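Side-chain contacts in acyl-coenzyme A oxidase acox-1.2 (Caenorhabditis elegans, PDB 5K3J), which catalyses the FAD-dependent first step of peroxisomal beta-oxidation of ascaroside pheromone side chains, desaturating an ascaroside-CoA with a five-carbon omega side chain: residues A[112-115]-A[116-120]; A[220-223]-A[224-227]. One frame throughout, in Å; residues are numbered along the deposited sequence.

Contact 1 of 2, residues A[112-115]-A[116-120]; sequences ALHD and ALFIP. With 6QA (~{S}-[2-[3-[[(2~{R})-4-[[[(2~{R},3~{S},4~{R},5~{R})-5-(6-aminopurin-9-yl)-4-oxidanyl-3-phosphonooxy-oxolan-2-yl]methoxy-oxidanyl-phosphoryl]oxy-oxidanyl-phosphoryl]oxy-3,3-dimethyl-2-oxidanyl-butanoyl]amino]propanoylamino]ethyl] 5-[(2~{R},3~{R},5~{R},6~{S})-6-methyl-3,5-bis(oxidanyl)oxan-2-yl]oxypentanethioate), chain E.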
loop_
_atom_site.group_PDB
_atom_site.type_symbol
_atom_site.label_atom_id
_atom_site.label_comp_id
_atom_site.label_asym_id
_atom_site.label_seq_id
_atom_site.Cartn_x
_atom_site.Cartn_y
_atom_site.Cartn_z
ATOM N N ALA A 112 -19.854 -13.595 4.019
ATOM C CA ALA A 112 -19.156 -13.017 2.871
ATOM C C ALA A 112 -18.933 -14.037 1.762
ATOM O O ALA A 112 -19.519 -13.935 0.685
ATOM C CB ALA A 112 -17.826 -12.420 3.307
ATOM N N LEU A 113 -18.084 -15.022 2.036
ATOM C CA LEU A 113 -17.760 -16.054 1.060
ATOM C C LEU A 113 -18.921 -17.026 0.875
ATOM O O LEU A 113 -18.970 -17.776 -0.102
ATOM C CB LEU A 113 -16.498 -16.809 1.483
ATOM C CG LEU A 113 -15.150 -16.165 1.138
ATOM C CD1 LEU A 113 -15.040 -15.937 -0.354
ATOM C CD2 LEU A 113 -14.927 -14.862 1.892
ATOM N N HIS A 114 -19.849 -17.013 1.825
ATOM C CA HIS A 114 -21.077 -17.785 1.704
ATOM C C HIS A 114 -21.849 -17.315 0.482
ATOM O O HIS A 114 -22.406 -18.115 -0.267
ATOM C CB HIS A 114 -21.927 -17.637 2.967
ATOM C CG HIS A 114 -23.283 -18.262 2.867
ATOM N ND1 HIS A 114 -23.527 -19.575 3.216
ATOM C CD2 HIS A 114 -24.471 -17.754 2.465
ATOM C CE1 HIS A 114 -24.806 -19.846 3.030
ATOM N NE2 HIS A 114 -25.403 -18.760 2.575
ATOM N N ASP A 115 -21.857 -16.001 0.285
ATOM C CA ASP A 115 -22.521 -15.389 -0.858
ATOM C C ASP A 115 -21.584 -15.281 -2.053
ATOM O O ASP A 115 -22.010 -15.376 -3.201
ATOM C CB ASP A 115 -23.043 -13.997 -0.500
ATOM C CG ASP A 115 -24.237 -14.040 0.429
ATOM O OD1 ASP A 115 -24.963 -15.056 0.414
ATOM O OD2 ASP A 115 -24.458 -13.055 1.167
ATOM N N ALA A 116 -20.306 -15.061 -1.768
ATOM C CA ALA A 116 -19.322 -14.800 -2.812
ATOM C C ALA A 116 -19.011 -16.034 -3.661
ATOM O O ALA A 116 -18.858 -15.927 -4.878
ATOM C CB ALA A 116 -18.040 -14.254 -2.199
ATOM N N LEU A 117 -18.908 -17.200 -3.026
ATOM C CA LEU A 117 -18.478 -18.404 -3.737
ATOM C C LEU A 117 -19.251 -19.663 -3.364
ATOM O O LEU A 117 -19.505 -20.507 -4.222
ATOM C CB LEU A 117 -16.987 -18.638 -3.506
ATOM C CG LEU A 117 -16.063 -17.711 -4.299
ATOM C CD1 LEU A 117 -14.733 -17.547 -3.593
ATOM C CD2 LEU A 117 -15.865 -18.238 -5.715
ATOM N N PHE A 118 -19.619 -19.796 -2.093
ATOM C CA PHE A 118 -20.339 -20.987 -1.647
ATOM C C PHE A 118 -21.640 -21.170 -2.422
ATOM O O PHE A 118 -21.874 -22.228 -3.005
ATOM C CB PHE A 118 -20.635 -20.922 -0.152
ATOM C CG PHE A 118 -21.299 -22.158 0.383
ATOM C CD1 PHE A 118 -20.602 -23.352 0.480
ATOM C CD2 PHE A 118 -22.618 -22.125 0.791
ATOM C CE1 PHE A 118 -21.212 -24.490 0.970
ATOM C CE2 PHE A 118 -23.230 -23.257 1.286
ATOM C CZ PHE A 118 -22.530 -24.438 1.377
ATOM N N ILE A 119 -22.476 -20.135 -2.431
ATOM C CA ILE A 119 -23.727 -20.162 -3.187
ATOM C C ILE A 119 -23.492 -20.200 -4.710
ATOM O O ILE A 119 -24.137 -20.989 -5.404
ATOM C CB ILE A 119 -24.629 -18.954 -2.822
ATOM C CG1 ILE A 119 -25.242 -19.133 -1.432
ATOM C CG2 ILE A 119 -25.727 -18.761 -3.851
ATOM C CD1 ILE A 119 -26.263 -18.074 -1.085
ATOM N N PRO A 120 -22.579 -19.357 -5.240
ATOM C CA PRO A 120 -22.361 -19.432 -6.690
ATOM C C PRO A 120 -21.764 -20.754 -7.181
ATOM O O PRO A 120 -21.936 -21.073 -8.356
ATOM C CB PRO A 120 -21.390 -18.278 -6.952
ATOM C CG PRO A 120 -21.658 -17.317 -5.866
ATOM C CD PRO A 120 -21.936 -18.160 -4.667
HETATM P P26 6QA E . -4.231 -25.751 -13.263
HETATM P P29 6QA E . -3.510 -27.020 -15.903
HETATM P P50 6QA E . -2.676 -23.468 -21.897
HETATM O O01 6QA E . -13.688 -9.095 -3.162
HETATM C C02 6QA E . -14.249 -10.417 -3.323
HETATM C C03 6QA E . -13.516 -11.227 -2.241
HETATM O O04 6QA E . -13.683 -12.559 -2.411
HETATM C C05 6QA E . -12.888 -13.153 -3.388
HETATM C C06 6QA E . -12.029 -14.250 -2.701
HETATM C C07 6QA E . -11.800 -15.378 -3.734
HETATM C C08 6QA E . -11.512 -16.678 -2.985
HETATM C C09 6QA E . -10.203 -17.231 -3.368
HETATM S S10 6QA E . -10.270 -19.025 -3.878
HETATM C C11 6QA E . -9.498 -19.364 -5.484
HETATM C C12 6QA E . -8.588 -18.295 -6.013
HETATM N N13 6QA E . -7.372 -18.912 -6.390
HETATM C C14 6QA E . -6.924 -18.925 -7.768
HETATM C C15 6QA E . -5.561 -19.606 -8.147
HETATM C C16 6QA E . -5.869 -20.711 -9.213
HETATM N N17 6QA E . -4.916 -20.660 -10.339
HETATM C C18 6QA E . -4.720 -21.887 -11.123
HETATM C C19 6QA E . -3.744 -21.867 -12.297
HETATM O O20 6QA E . -3.053 -20.637 -12.306
HETATM C C21 6QA E . -4.477 -22.052 -13.656
HETATM C C22 6QA E . -3.282 -22.163 -14.701
HETATM C C23 6QA E . -5.427 -20.832 -13.897
HETATM C C24 6QA E . -5.324 -23.314 -13.782
HETATM O O25 6QA E . -4.551 -24.442 -14.242
HETATM O O27 6QA E . -3.385 -25.386 -12.033
HETATM O O28 6QA E . -3.398 -26.867 -14.249
HETATM O O30 6QA E . -4.252 -28.332 -16.183
HETATM O O31 6QA E . -4.288 -25.672 -16.536
HETATM C C32 6QA E . -3.713 -24.885 -17.510
HETATM C C33 6QA E . -4.432 -25.238 -18.879
HETATM O O34 6QA E . -5.693 -25.355 -18.715
HETATM C C35 6QA E . -6.465 -24.164 -19.509
HETATM N N36 6QA E . -7.342 -23.458 -18.561
HETATM C C37 6QA E . -7.015 -23.079 -17.323
HETATM N N38 6QA E . -8.038 -22.472 -16.719
HETATM C C39 6QA E . -9.082 -22.456 -17.597
HETATM C C40 6QA E . -8.651 -23.087 -18.764
HETATM N N41 6QA E . -9.513 -23.211 -19.810
HETATM C C42 6QA E . -10.751 -22.727 -19.713
HETATM N N43 6QA E . -11.206 -22.116 -18.599
HETATM C C44 6QA E . -10.417 -21.964 -17.535
HETATM N N45 6QA E . -10.911 -21.299 -16.324
HETATM C C46 6QA E . -5.569 -23.388 -20.036
HETATM O O47 6QA E . -5.827 -23.210 -21.503
HETATM C C48 6QA E . -4.211 -24.058 -19.842
HETATM O O49 6QA E . -3.686 -24.515 -21.045
HETATM O O51 6QA E . -1.300 -24.064 -21.954
HETATM O O52 6QA E . -2.628 -22.101 -21.196
HETATM O O53 6QA E . -3.227 -23.258 -23.281
HETATM O O54 6QA E . -2.121 -27.094 -16.487
HETATM O O55 6QA E . -5.531 -26.383 -12.802
HETATM O O56 6QA E . -5.307 -22.887 -10.831
HETATM O O57 6QA E . -7.570 -18.434 -8.633
HETATM O O58 6QA E . -9.224 -16.498 -3.298
HETATM O O59 6QA E . -14.006 -10.894 -0.914
HETATM C C60 6QA E . -15.420 -11.082 -0.788
HETATM C C61 6QA E . -15.688 -10.770 0.667
HETATM C C62 6QA E . -16.186 -10.193 -1.802
HETATM C C63 6QA E . -15.718 -10.397 -3.180
HETATM O O64 6QA E . -17.617 -10.531 -1.750
#
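Leu-113 and Leu-117, one turn apart on helix 112-125, lie side by side and bring their CD1 methyls to 3.6 Å, forming the packed, ligand-facing side. Ala-116 CB touches Leu-113 CD1, and Leu-117 CD1 reaches C08 of the ascaroside-CoA at 3.4 Å, while Leu-113 borders the FAD; substrate and cofactor thus meet one helical face. At 116-118 the helix widens into a pi-type turn. Leu-113 O accepts two backbone N-H groups, Phe-118 N at 2.9 Å, almost in line with the carbonyl, and Leu-117 N from above the carbonyl plane, before Pro-120, without an N-H, kinks the helix.

With CG of each opposite its own backbone N (chi1 173° and -176°), the buried rings of His-114 and Phe-118 lie near parallel, planes at 28°, but slid apart, centroids 5.4 Å, and barely overlap. Ile-119 CG1 lies over one face of the imidazole, whose ND1 is hydrogen-bonded to Gly-145 N and NE2 to Ala-138 O. The partly exposed side is looser: Asp-115 OD1 lies 3.6 Å from Ile-119 CD1, while OD2 forms a salt bridge with Arg-141. Phe-118 and Ile-119 pack on helix 128-139, whereas Leu-117 and Pro-120 rest against helix 287-315.

Contact 2 of 2, residues A[220-223]-A[224-227]; sequences LRDE and KTHI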
loop_
_atom_site.group_PDB
_atom_site.type_symbol
_atom_site.label_atom_id
_atom_site.label_comp_id
_atom_site.label_asym_id
_atom_site.label_seq_id
_atom_site.Cartn_x
_atom_site.Cartn_y
_atom_site.Cartn_z
ATOM N N LEU A 220 -19.182 -29.429 8.752
ATOM C CA LEU A 220 -18.039 -29.299 9.644
ATOM C C LEU A 220 -18.478 -29.238 11.095
ATOM O O LEU A 220 -17.853 -29.836 11.972
ATOM C CB LEU A 220 -17.225 -28.055 9.292
ATOM C CG LEU A 220 -16.614 -28.043 7.892
ATOM C CD1 LEU A 220 -15.819 -26.779 7.701
ATOM C CD2 LEU A 220 -15.735 -29.263 7.697
ATOM N N ARG A 221 -19.561 -28.512 11.343
ATOM C CA ARG A 221 -20.051 -28.322 12.697
ATOM C C ARG A 221 -21.501 -28.766 12.829
ATOM O O ARG A 221 -22.286 -28.666 11.882
ATOM C CB ARG A 221 -19.913 -26.857 13.107
ATOM C CG ARG A 221 -18.480 -26.354 13.161
ATOM C CD ARG A 221 -18.461 -24.848 13.292
ATOM N NE ARG A 221 -17.116 -24.307 13.441
ATOM C CZ ARG A 221 -16.535 -24.071 14.611
ATOM N NH1 ARG A 221 -17.176 -24.336 15.738
ATOM N NH2 ARG A 221 -15.312 -23.571 14.656
ATOM N N ASP A 222 -21.841 -29.265 14.012
ATOM C CA ASP A 222 -23.212 -29.637 14.337
ATOM C C ASP A 222 -24.142 -28.438 14.149
ATOM O O ASP A 222 -23.873 -27.355 14.658
ATOM C CB ASP A 222 -23.279 -30.164 15.775
ATOM C CG ASP A 222 -24.610 -30.808 16.109
ATOM O OD1 ASP A 222 -25.504 -30.112 16.637
ATOM O OD2 ASP A 222 -24.759 -32.020 15.846
ATOM N N GLU A 223 -25.229 -28.631 13.408
ATOM C CA GLU A 223 -26.134 -27.527 13.091
ATOM C C GLU A 223 -26.823 -26.968 14.332
ATOM O O GLU A 223 -27.331 -25.845 14.318
ATOM C CB GLU A 223 -27.193 -27.967 12.078
ATOM C CG GLU A 223 -26.696 -28.083 10.647
ATOM C CD GLU A 223 -27.809 -27.852 9.635
ATOM O OE1 GLU A 223 -28.672 -26.981 9.887
ATOM O OE2 GLU A 223 -27.822 -28.540 8.591
ATOM N N LYS A 224 -26.826 -27.754 15.404
ATOM C CA LYS A 224 -27.518 -27.383 16.634
ATOM C C LYS A 224 -26.574 -26.791 17.682
ATOM O O LYS A 224 -26.920 -25.818 18.351
ATOM C CB LYS A 224 -28.254 -28.598 17.211
ATOM C CG LYS A 224 -28.908 -28.359 18.565
ATOM C CD LYS A 224 -29.846 -29.498 18.947
ATOM C CE LYS A 224 -31.273 -29.243 18.467
ATOM N NZ LYS A 224 -31.408 -29.193 16.982
ATOM N N THR A 225 -25.382 -27.368 17.817
ATOM C CA THR A 225 -24.441 -26.934 18.850
ATOM C C THR A 225 -23.248 -26.150 18.305
ATOM O O THR A 225 -22.555 -25.470 19.064
ATOM C CB THR A 225 -23.899 -28.134 19.650
ATOM O OG1 THR A 225 -23.161 -29.002 18.780
ATOM C CG2 THR A 225 -25.040 -28.906 20.284
ATOM N N HIS A 226 -23.015 -26.257 16.997
ATOM C CA HIS A 226 -21.890 -25.605 16.311
ATOM C C HIS A 226 -20.538 -26.144 16.781
ATOM O O HIS A 226 -19.494 -25.541 16.529
ATOM C CB HIS A 226 -21.946 -24.081 16.480
ATOM C CG HIS A 226 -21.277 -23.326 15.374
ATOM N ND1 HIS A 226 -21.736 -23.353 14.074
ATOM C CD2 HIS A 226 -20.182 -22.531 15.371
ATOM C CE1 HIS A 226 -20.953 -22.602 13.319
ATOM N NE2 HIS A 226 -20.004 -22.091 14.082
ATOM N N ILE A 227 -20.575 -27.282 17.466
ATOM C CA ILE A 227 -19.381 -28.034 17.825
ATOM C C ILE A 227 -18.959 -28.874 16.617
ATOM O O ILE A 227 -19.803 -29.507 15.982
ATOM C CB ILE A 227 -19.646 -28.931 19.062
ATOM C CG1 ILE A 227 -19.889 -28.066 20.301
ATOM C CG2 ILE A 227 -18.504 -29.904 19.299
ATOM C CD1 ILE A 227 -20.462 -28.824 21.477
#
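Stacking joins Arg-221 to His-226: the guanidinium lies flat on the imidazole, planes at 17°, and CD sits over the ring centre in a CH-pi contact, 3.4 Å from the centroid. The extended arm from CG to NE also carries NH1 to the backbone of the same histidine, where it meets His-226 O at 2.7 Å within the guanidinium plane. Ring and carbonyl together fix the rotation of the arginine head.

Asp-222 bridges the turn with its carboxylate. Its CG is turned opposite its own N (chi1 -169°), which places OD1 over the turn; there it takes Thr-225 N at 3.0 Å on the anti lone pair and Lys-224 N at 3.0 Å from above the carboxylate plane. The bond to Lys-224 N closes an Asx turn, that to Thr-225 N extends the grip to the next amide, and Thr-225 OG1 adds a weak bond to OD1.

Backbone bonds close the turn, with His-226 N on Asp-222 O at 2.7 Å and a nearly straight one from Asp-222 N to Ile-227 O at 2.8 Å.

Gly-192 O and Lys-193 O receive Arg-221 NH2 and His-226 NE2, and Val-648 of the second subunit packs on His-226. The turn lies in the loop between strand 210-219 and strand 232-236, with Arg-221 touching Val-234.

Overall arrangement
From the N terminus, the chain first reaches contact 1 (112-120), at the start of helix 112-125 in the acyl-CoA oxidase N-terminal family region. It then runs through helix 128-139 and into the beta strands, and contact 2 (220-227) follows strand 210-219. Each contact is local and closes only a short span: a helical turn in the first, a bend in the loop before strand 232-236 in the second. They stand in series, neither nesting nor crossing, with centres 20 Å apart and nearest atoms about 9 Å apart. Contact 1 joins helix 128-139 and helix 287-315 beside the substrate and flavin pocket; contact 2 ties strand ends to the 192-196 loop and the second subunit.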